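Local coordinates for SusD family protein (Bacteroides uniformis, PDB 7KV1) that probably binds beta-glucans at the cell surface of a gut bacterium, as a SusD-type glycan-binding protein, at residues 76-81 against 467-472; 408-413 against 456-461; 413-418 against 431-436. All coordinates share one frame; numbering follows the deposited sequence.

Contacts 2 and 3 share Leu413 and use the same helix, 408-420, and their centres lie 8 Å apart. Helix 451-461 packs beside its first half, and helix 429-440 beside its next turns. Contact 1 lies deeper, 14 Å from contact 2 between centres, and is joined to it by two salt bridges: Asp471 OD2 to Arg458 NE at 2.8 Å, and Lys467 NZ to Glu410 OE1 at 2.9 Å. A probable hydrogen bond, Arg458 NH1 to Asn414 OD1 at 3.0 Å, ties contact 2 to contact 3. The bound cobalt hexammine is hydrogen-bonded to Tyr408 OH, and its nearest atom is about 7 Å from the Trp433 side chain.

Contact 1: residues 76-81 against 467-472; sequences EIMGDN and KRYFDL
Gly79 and Tyr469 bring the two backbones together, their CA atoms 4.4 Å apart, where a type I beta turn from Glu76 to Gly79 meets the first turn of helix 468-474. Tyr469 lies under this turn: Met78 CB sits 3.5 Å from the ring centroid and 13° off the ring normal, a CH-pi contact over one face. Met78 SD adds an oblique Met-aromatic contact, 4.6 Å from the Tyr469 ring centroid. The Tyr469 hydroxyl is hydrogen-bonded to Trp503.

The polar half is a side-on salt bridge. Arg468 leaves with CG anti to its backbone N and bends at chi2, presenting NE and NH2 to the carboxylate. Arg468 NE reaches Asp80 OD1 at 2.9 Å in a nearly straight bond (N-H...O 173°), and NH2 reaches Asp80 OD2, each oxygen using its syn lone pair. These two bonds hold both groups against rotation, as the 18° between their planes reflects. Leu472 CD2 lies 3.5 Å above the Arg468 guanidinium plane, over its centre. Asn81 ND2 donates to Glu76 OE1 at 3.0 Å, while water 1 links Glu76 OE2, 2.6 Å away, to Lys467 N.

The contact brings the loop after helix 71-76 against helix 468-474, 386 residues later in the chain. Ile77 packs on helix 93-99 and Asp80 touches Ala490 of helix 487-490, on which Leu472 also rests.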
loop_
_atom_site.group_PDB
_atom_site.type_symbol
_atom_site.label_atom_id
_atom_site.label_comp_id
_atom_site.label_asym_id
_atom_site.label_seq_id
_atom_site.Cartn_x
_atom_site.Cartn_y
_atom_site.Cartn_z
ATOM N N GLU A 76 3.797 -7.122 0.231
ATOM C CA GLU A 76 4.344 -7.890 1.376
ATOM C C GLU A 76 5.238 -9.025 0.856
ATOM O O GLU A 76 6.253 -9.320 1.507
ATOM C CB GLU A 76 3.214 -8.413 2.272
ATOM C CG GLU A 76 2.478 -7.352 3.058
ATOM C CD GLU A 76 3.144 -6.920 4.351
ATOM O OE1 GLU A 76 4.205 -7.473 4.687
ATOM O OE2 GLU A 76 2.631 -5.991 4.975
ATOM N N ILE A 77 4.896 -9.663 -0.255
ATOM C CA ILE A 77 5.547 -10.952 -0.634
ATOM C C ILE A 77 7.053 -10.789 -0.840
ATOM O O ILE A 77 7.756 -11.788 -0.673
ATOM C CB ILE A 77 4.874 -11.657 -1.824
ATOM C CG1 ILE A 77 4.751 -10.778 -3.076
ATOM C CG2 ILE A 77 3.523 -12.223 -1.371
ATOM C CD1 ILE A 77 4.326 -11.560 -4.328
ATOM N N MET A 78 7.560 -9.622 -1.205
ATOM C CA MET A 78 9.009 -9.476 -1.476
ATOM C C MET A 78 9.730 -9.079 -0.189
ATOM O O MET A 78 10.978 -9.081 -0.187
ATOM C CB MET A 78 9.244 -8.490 -2.626
ATOM C CG MET A 78 8.730 -9.068 -3.926
ATOM S SD MET A 78 8.938 -7.998 -5.344
ATOM C CE MET A 78 7.577 -6.845 -5.125
ATOM N N GLY A 79 8.962 -8.922 0.905
ATOM C CA GLY A 79 9.456 -8.510 2.223
ATOM C C GLY A 79 9.722 -9.694 3.128
ATOM O O GLY A 79 9.932 -10.767 2.608
ATOM N N ASP A 80 9.646 -9.490 4.435
ATOM C CA ASP A 80 10.064 -10.490 5.450
ATOM C C ASP A 80 8.963 -10.763 6.470
ATOM O O ASP A 80 9.299 -11.443 7.423
ATOM C CB ASP A 80 11.372 -10.087 6.141
ATOM C CG ASP A 80 11.316 -8.741 6.845
ATOM O OD1 ASP A 80 10.275 -7.966 6.654
ATOM O OD2 ASP A 80 12.303 -8.473 7.578
ATOM N N ASN A 81 7.714 -10.334 6.244
ATOM C CA ASN A 81 6.642 -10.532 7.265
ATOM C C ASN A 81 5.934 -11.896 7.080
ATOM O O ASN A 81 5.442 -12.477 8.100
ATOM C CB ASN A 81 5.586 -9.437 7.229
ATOM C CG ASN A 81 6.021 -8.147 7.893
ATOM O OD1 ASN A 81 6.827 -8.175 8.833
ATOM N ND2 ASN A 81 5.498 -7.032 7.388
ATOM N N LYS A 467 3.739 -2.077 3.590
ATOM C CA LYS A 467 4.731 -0.993 3.820
ATOM C C LYS A 467 6.156 -1.563 3.889
ATOM O O LYS A 467 7.101 -0.898 3.414
ATOM C CB LYS A 467 4.415 -0.214 5.098
ATOM C CG LYS A 467 2.996 0.316 5.151
ATOM C CD LYS A 467 2.650 1.407 4.138
ATOM C CE LYS A 467 1.165 1.740 4.209
ATOM N NZ LYS A 467 0.762 2.872 3.337
ATOM N N ARG A 468 6.307 -2.727 4.489
ATOM C CA ARG A 468 7.613 -3.231 4.961
ATOM C C ARG A 468 8.573 -3.379 3.790
ATOM O O ARG A 468 9.730 -2.972 3.967
ATOM C CB ARG A 468 7.398 -4.540 5.706
ATOM C CG ARG A 468 8.670 -5.210 6.186
ATOM C CD ARG A 468 9.504 -4.370 7.115
ATOM N NE ARG A 468 10.576 -5.232 7.577
ATOM C CZ ARG A 468 11.639 -4.880 8.298
ATOM N NH1 ARG A 468 11.846 -3.612 8.618
ATOM N NH2 ARG A 468 12.498 -5.818 8.675
ATOM N N TYR A 469 8.160 -4.006 2.680
ATOM C CA TYR A 469 9.098 -4.219 1.549
ATOM C C TYR A 469 9.643 -2.884 1.020
ATOM O O TYR A 469 10.880 -2.732 0.924
ATOM C CB TYR A 469 8.470 -5.041 0.431
ATOM C CG TYR A 469 9.342 -5.092 -0.784
ATOM C CD1 TYR A 469 10.559 -5.764 -0.744
ATOM C CD2 TYR A 469 8.953 -4.492 -1.960
ATOM C CE1 TYR A 469 11.387 -5.801 -1.856
ATOM C CE2 TYR A 469 9.755 -4.537 -3.090
ATOM C CZ TYR A 469 10.979 -5.187 -3.031
ATOM O OH TYR A 469 11.776 -5.225 -4.126
ATOM N N PHE A 470 8.764 -1.942 0.662
ATOM C CA PHE A 470 9.174 -0.590 0.198
ATOM C C PHE A 470 10.032 0.131 1.253
ATOM O O PHE A 470 11.027 0.768 0.826
ATOM C CB PHE A 470 7.972 0.231 -0.244
ATOM C CG PHE A 470 7.260 -0.402 -1.414
ATOM C CD1 PHE A 470 7.979 -0.923 -2.479
ATOM C CD2 PHE A 470 5.883 -0.499 -1.431
ATOM C CE1 PHE A 470 7.325 -1.523 -3.549
ATOM C CE2 PHE A 470 5.238 -1.103 -2.488
ATOM C CZ PHE A 470 5.954 -1.621 -3.539
ATOM N N ASP A 471 9.750 -0.015 2.550
ATOM C CA ASP A 471 10.613 0.582 3.617
ATOM C C ASP A 471 12.013 -0.056 3.586
ATOM O O ASP A 471 13.009 0.689 3.770
ATOM C CB ASP A 471 10.001 0.487 5.012
ATOM C CG ASP A 471 8.833 1.441 5.185
ATOM O OD1 ASP A 471 8.760 2.433 4.386
ATOM O OD2 ASP A 471 7.983 1.188 6.086
ATOM N N LEU A 472 12.123 -1.372 3.390
ATOM C CA LEU A 472 13.446 -2.041 3.383
ATOM C C LEU A 472 14.239 -1.547 2.157
ATOM O O LEU A 472 15.417 -1.254 2.301
ATOM C CB LEU A 472 13.280 -3.562 3.357
ATOM C CG LEU A 472 12.863 -4.215 4.662
ATOM C CD1 LEU A 472 12.437 -5.663 4.427
ATOM C CD2 LEU A 472 13.987 -4.132 5.671
HETATM O O HOH W 1 3.945 -3.930 5.823
#

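Contact 2: residues 408-413 against 456-461. With NCO (cobalt hexammine(III)), chain C.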
loop_
_atom_site.group_PDB
_atom_site.type_symbol
_atom_site.label_atom_id
_atom_site.label_comp_id
_atom_site.label_asym_id
_atom_site.label_seq_id
_atom_site.Cartn_x
_atom_site.Cartn_y
_atom_site.Cartn_z
ATOM N N TYR A 408 -3.150 7.873 10.030
ATOM C CA TYR A 408 -2.437 8.959 10.737
ATOM C C TYR A 408 -1.227 8.404 11.526
ATOM O O TYR A 408 -0.324 9.217 11.781
ATOM C CB TYR A 408 -3.438 9.732 11.598
ATOM C CG TYR A 408 -2.879 10.858 12.424
ATOM C CD1 TYR A 408 -2.470 12.052 11.843
ATOM C CD2 TYR A 408 -2.758 10.730 13.794
ATOM C CE1 TYR A 408 -1.977 13.088 12.619
ATOM C CE2 TYR A 408 -2.293 11.768 14.586
ATOM C CZ TYR A 408 -1.874 12.938 13.993
ATOM O OH TYR A 408 -1.403 13.953 14.764
ATOM N N ALA A 409 -1.169 7.114 11.887
ATOM C CA ALA A 409 0.062 6.514 12.471
ATOM C C ALA A 409 1.236 6.735 11.503
ATOM O O ALA A 409 2.332 7.126 11.943
ATOM C CB ALA A 409 -0.114 5.051 12.821
ATOM N N GLU A 410 0.985 6.590 10.200
ATOM C CA GLU A 410 2.016 6.782 9.163
ATOM C C GLU A 410 2.380 8.270 9.014
ATOM O O GLU A 410 3.560 8.577 8.768
ATOM C CB GLU A 410 1.566 6.114 7.861
ATOM C CG GLU A 410 2.681 6.022 6.871
ATOM C CD GLU A 410 2.406 5.342 5.546
ATOM O OE1 GLU A 410 1.247 4.948 5.266
ATOM O OE2 GLU A 410 3.405 5.119 4.842
ATOM N N THR A 411 1.424 9.185 9.167
ATOM C CA THR A 411 1.707 10.645 9.252
ATOM C C THR A 411 2.755 10.887 10.349
ATOM O O THR A 411 3.773 11.553 10.068
ATOM C CB THR A 411 0.422 11.449 9.479
ATOM O OG1 THR A 411 -0.605 11.006 8.578
ATOM C CG2 THR A 411 0.683 12.931 9.343
ATOM N N LEU A 412 2.545 10.340 11.551
ATOM C CA LEU A 412 3.432 10.624 12.711
ATOM C C LEU A 412 4.809 10.025 12.420
ATOM O O LEU A 412 5.813 10.739 12.612
ATOM C CB LEU A 412 2.816 10.058 13.998
ATOM C CG LEU A 412 1.576 10.789 14.522
ATOM C CD1 LEU A 412 0.853 9.920 15.533
ATOM C CD2 LEU A 412 1.915 12.145 15.153
ATOM N N LEU A 413 4.867 8.787 11.922
ATOM C CA LEU A 413 6.154 8.094 11.674
ATOM C C LEU A 413 6.873 8.722 10.473
ATOM O O LEU A 413 8.122 8.795 10.513
ATOM C CB LEU A 413 5.936 6.587 11.538
ATOM C CG LEU A 413 5.412 5.882 12.798
ATOM C CD1 LEU A 413 5.211 4.407 12.557
ATOM C CD2 LEU A 413 6.346 6.043 13.988
ATOM N N THR A 456 12.027 0.758 12.739
ATOM C CA THR A 456 11.566 -0.406 13.542
ATOM C C THR A 456 10.091 -0.232 13.875
ATOM O O THR A 456 9.337 -1.212 13.749
ATOM C CB THR A 456 12.426 -0.606 14.796
ATOM O OG1 THR A 456 13.720 -0.944 14.299
ATOM C CG2 THR A 456 11.868 -1.663 15.733
ATOM N N GLU A 457 9.682 0.961 14.286
ATOM C CA GLU A 457 8.278 1.238 14.654
ATOM C C GLU A 457 7.339 1.035 13.454
ATOM O O GLU A 457 6.245 0.463 13.639
ATOM C CB GLU A 457 8.122 2.626 15.261
ATOM C CG GLU A 457 6.928 2.721 16.165
ATOM C CD GLU A 457 7.018 1.875 17.426
ATOM O OE1 GLU A 457 8.129 1.800 17.996
ATOM O OE2 GLU A 457 5.962 1.303 17.832
ATOM N N ARG A 458 7.776 1.397 12.256
ATOM C CA ARG A 458 7.021 1.164 11.015
ATOM C C ARG A 458 6.795 -0.343 10.843
ATOM O O ARG A 458 5.720 -0.715 10.404
ATOM C CB ARG A 458 7.751 1.775 9.805
ATOM C CG ARG A 458 7.767 3.295 9.784
ATOM C CD ARG A 458 8.551 3.806 8.597
ATOM N NE ARG A 458 7.741 3.604 7.422
ATOM C CZ ARG A 458 6.840 4.477 6.964
ATOM N NH1 ARG A 458 6.672 5.637 7.556
ATOM N NH2 ARG A 458 6.102 4.195 5.917
ATOM N N ARG A 459 7.786 -1.178 11.145
ATOM C CA ARG A 459 7.639 -2.635 10.957
ATOM C C ARG A 459 6.554 -3.151 11.920
ATOM O O ARG A 459 5.697 -3.946 11.512
ATOM C CB ARG A 459 8.959 -3.360 11.228
ATOM C CG ARG A 459 8.839 -4.855 10.979
ATOM C CD ARG A 459 10.001 -5.777 11.277
ATOM N NE ARG A 459 9.592 -7.040 10.632
ATOM C CZ ARG A 459 10.206 -8.206 10.754
ATOM N NH1 ARG A 459 11.276 -8.323 11.523
ATOM N NH2 ARG A 459 9.706 -9.270 10.142
ATOM N N LEU A 460 6.585 -2.700 13.167
ATOM C CA LEU A 460 5.610 -3.155 14.182
ATOM C C LEU A 460 4.198 -2.655 13.825
ATOM O O LEU A 460 3.188 -3.381 14.087
ATOM C CB LEU A 460 6.046 -2.685 15.570
ATOM C CG LEU A 460 7.389 -3.211 16.077
ATOM C CD1 LEU A 460 7.773 -2.503 17.379
ATOM C CD2 LEU A 460 7.333 -4.709 16.322
ATOM N N GLU A 461 4.094 -1.464 13.258
ATOM C CA GLU A 461 2.810 -0.746 13.124
ATOM C C GLU A 461 2.030 -1.264 11.911
ATOM O O GLU A 461 0.798 -1.237 11.981
ATOM C CB GLU A 461 3.070 0.754 13.049
ATOM C CG GLU A 461 1.835 1.646 12.969
ATOM C CD GLU A 461 0.969 1.671 14.212
ATOM O OE1 GLU A 461 1.498 1.334 15.272
ATOM O OE2 GLU A 461 -0.246 2.038 14.102
HETATM CO CO NCO C . -4.048 16.440 16.996
HETATM N N1 NCO C . -6.000 16.676 16.590
HETATM N N2 NCO C . -2.076 16.364 17.290
HETATM N N3 NCO C . -4.322 16.800 19.010
HETATM N N4 NCO C . -3.787 18.366 16.671
HETATM N N5 NCO C . -3.716 16.067 15.017
HETATM N N6 NCO C . -4.291 14.510 17.354
HETATM O O HOH W 2 8.798 7.165 8.712
#
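Two torsions bring Glu410 and Arg458 together: Glu410 runs extended with CG anti to its backbone N, whereas Arg458 turns at chi3 (74°) and swings its guanidinium back toward helix 408-420. Arg458 NH2 then donates to Glu410 OE2 at 3.0 Å. The bond is bent and meets the oxygen from above the carboxylate plane; with the two planes 59° apart, this is a single-point salt bridge. Arg458 NE forms a salt bridge to Asp471 of helix 468-474.

The segments are antiparallel at 173°, their axes 10.8 Å apart. Leu413 lies between the two helices: CD1 is 3.9 Å from Arg458 CG, and CD2 is 4.0 Å from Glu457 CG. Closer to the start of helix 408-420, Ala409 CB packs 3.3 Å from Glu461 OE2. Tyr408, on another side of that helix, accepts a hydrogen bond at OH from cobalt hexammine N5 at 3.1 Å.

An alanine at Arg458 would probably leave Glu410 and Asp471 without a shared cationic partner and uncover one side of Leu413. Glu410 also pairs with Lys467, and both Glu457 and Glu461 with Arg353; the surrounding arginines and Lys467 would probably favour the ionised form of these buried carboxylates.

Contact 3: residues 413-418 against 431-436; sequences LNAAEL and KTWLNE
An antiparallel helical hairpin, formed by the successive helices 408-420 and 429-440 of this TPR-like alpha-helical fold, closes here as Ala415 and Ala416 receive Trp433. The segment axes approach to 8.4 Å and cross at -148°. The small side chains of Ala415 and Ala416 are consistent with this close approach.

Trp433 has CG anti to its carbonyl carbon (chi1 -60°), which carries the indole across to helix 408-420. Its six-membered ring does the touching: Ala415 CB lies 3.4 Å from Trp433 CE3 and 3.5 Å from CZ3, approaching the ring obliquely. The backbone of Ala416 meets the indole edge instead, with Ala416 N 3.7 Å from Trp433 CE3 and near the ring plane. Ala416 CB then packs against the base of the tryptophan, 4.5 Å from Trp433 CB.

A second, smaller apolar point lies on the other side of Ala416, where Leu413 CD2 meets Leu434 CD1 at 4.2 Å. Leu434 also reaches Val454 of helix 451-461 and Leu446. Beyond Ala415, the indole continues onto Lys258 and Ile261 of helix 250-262, so Trp433 packs against two helices at once.

Every cross-segment contact is van der Waals, between residues that are all buried, and 248 Å² is covered in total. The hairpin is probably held at this point by shape and the exclusion of water, whereas the polar groups of Asn414 and Glu417 bond elsewhere, to Arg458 and to Arg421 and Arg474 respectively.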
loop_
_atom_site.group_PDB
_atom_site.type_symbol
_atom_site.label_atom_id
_atom_site.label_comp_id
_atom_site.label_asym_id
_atom_site.label_seq_id
_atom_site.Cartn_x
_atom_site.Cartn_y
_atom_site.Cartn_z
ATOM N N LEU A 413 4.867 8.787 11.922
ATOM C CA LEU A 413 6.154 8.094 11.674
ATOM C C LEU A 413 6.873 8.722 10.473
ATOM O O LEU A 413 8.122 8.795 10.513
ATOM C CB LEU A 413 5.936 6.587 11.538
ATOM C CG LEU A 413 5.412 5.882 12.798
ATOM C CD1 LEU A 413 5.211 4.407 12.557
ATOM C CD2 LEU A 413 6.346 6.043 13.988
ATOM N N ASN A 414 6.127 9.179 9.461
ATOM C CA ASN A 414 6.699 9.940 8.334
ATOM C C ASN A 414 7.368 11.193 8.907
ATOM O O ASN A 414 8.515 11.475 8.580
ATOM C CB ASN A 414 5.636 10.366 7.313
ATOM C CG ASN A 414 5.180 9.283 6.353
ATOM O OD1 ASN A 414 5.735 8.189 6.332
ATOM N ND2 ASN A 414 4.146 9.582 5.580
ATOM N N ALA A 415 6.628 11.957 9.683
ATOM C CA ALA A 415 7.111 13.231 10.275
ATOM C C ALA A 415 8.348 12.968 11.149
ATOM O O ALA A 415 9.354 13.704 11.041
ATOM C CB ALA A 415 6.001 13.832 11.055
ATOM N N ALA A 416 8.314 11.949 11.997
ATOM C CA ALA A 416 9.459 11.691 12.904
ATOM C C ALA A 416 10.698 11.428 12.057
ATOM O O ALA A 416 11.749 12.025 12.307
ATOM C CB ALA A 416 9.156 10.571 13.854
ATOM N N GLU A 417 10.577 10.620 11.015
ATOM C CA GLU A 417 11.742 10.287 10.185
ATOM C C GLU A 417 12.211 11.547 9.455
ATOM O O GLU A 417 13.424 11.766 9.404
ATOM C CB GLU A 417 11.410 9.161 9.202
ATOM C CG GLU A 417 12.499 8.906 8.190
ATOM C CD GLU A 417 12.233 7.744 7.246
ATOM O OE1 GLU A 417 11.303 6.903 7.524
ATOM O OE2 GLU A 417 12.914 7.722 6.209
ATOM N N LEU A 418 11.293 12.317 8.866
ATOM C CA LEU A 418 11.672 13.460 8.021
ATOM C C LEU A 418 12.346 14.524 8.906
ATOM O O LEU A 418 13.348 15.150 8.449
ATOM C CB LEU A 418 10.440 13.981 7.274
ATOM C CG LEU A 418 9.920 13.107 6.130
ATOM C CD1 LEU A 418 8.520 13.513 5.746
ATOM C CD2 LEU A 418 10.833 13.162 4.915
ATOM N N LYS A 431 10.439 12.726 18.732
ATOM C CA LYS A 431 10.180 11.884 19.926
ATOM C C LYS A 431 8.709 11.985 20.315
ATOM O O LYS A 431 8.121 10.945 20.619
ATOM C CB LYS A 431 11.091 12.314 21.083
ATOM C CG LYS A 431 10.765 11.728 22.443
ATOM C CD LYS A 431 11.713 12.267 23.524
ATOM C CE LYS A 431 11.253 11.983 24.935
ATOM N NZ LYS A 431 12.313 12.385 25.893
ATOM N N THR A 432 8.132 13.188 20.354
ATOM C CA THR A 432 6.684 13.358 20.654
ATOM C C THR A 432 5.835 12.453 19.734
ATOM O O THR A 432 4.972 11.702 20.224
ATOM C CB THR A 432 6.271 14.814 20.490
ATOM O OG1 THR A 432 7.114 15.562 21.366
ATOM C CG2 THR A 432 4.802 15.017 20.805
ATOM N N TRP A 433 6.067 12.556 18.433
ATOM C CA TRP A 433 5.287 11.838 17.388
ATOM C C TRP A 433 5.474 10.323 17.476
ATOM O O TRP A 433 4.437 9.604 17.534
ATOM C CB TRP A 433 5.688 12.366 16.016
ATOM C CG TRP A 433 5.412 13.825 15.902
ATOM C CD1 TRP A 433 4.426 14.514 16.527
ATOM C CD2 TRP A 433 6.093 14.758 15.057
ATOM N NE1 TRP A 433 4.468 15.829 16.146
ATOM C CE2 TRP A 433 5.483 16.015 15.261
ATOM C CE3 TRP A 433 7.155 14.662 14.154
ATOM C CZ2 TRP A 433 5.892 17.161 14.585
ATOM C CZ3 TRP A 433 7.574 15.796 13.493
ATOM C CH2 TRP A 433 6.953 17.029 13.723
ATOM N N LEU A 434 6.714 9.832 17.475
ATOM C CA LEU A 434 6.946 8.367 17.578
ATOM C C LEU A 434 6.327 7.847 18.881
ATOM O O LEU A 434 5.674 6.784 18.843
ATOM C CB LEU A 434 8.438 8.028 17.509
ATOM C CG LEU A 434 8.709 6.521 17.456
ATOM C CD1 LEU A 434 9.734 6.202 16.382
ATOM C CD2 LEU A 434 9.169 6.000 18.798
ATOM N N ASN A 435 6.443 8.592 19.991
ATOM C CA ASN A 435 5.973 8.087 21.309
ATOM C C ASN A 435 4.439 8.042 21.354
ATOM O O ASN A 435 3.911 7.188 22.093
ATOM C CB ASN A 435 6.581 8.857 22.482
ATOM C CG ASN A 435 8.010 8.444 22.752
ATOM O OD1 ASN A 435 8.440 7.406 22.250
ATOM N ND2 ASN A 435 8.749 9.237 23.536
ATOM N N GLU A 436 3.743 8.902 20.608
ATOM C CA GLU A 436 2.250 8.869 20.491
ATOM C C GLU A 436 1.818 7.514 19.896
ATOM O O GLU A 436 0.837 6.939 20.380
ATOM C CB GLU A 436 1.815 10.043 19.614
ATOM C CG GLU A 436 0.379 10.509 19.693
ATOM C CD GLU A 436 0.212 11.951 19.194
ATOM O OE1 GLU A 436 1.147 12.786 19.501
ATOM O OE2 GLU A 436 -0.820 12.268 18.451
#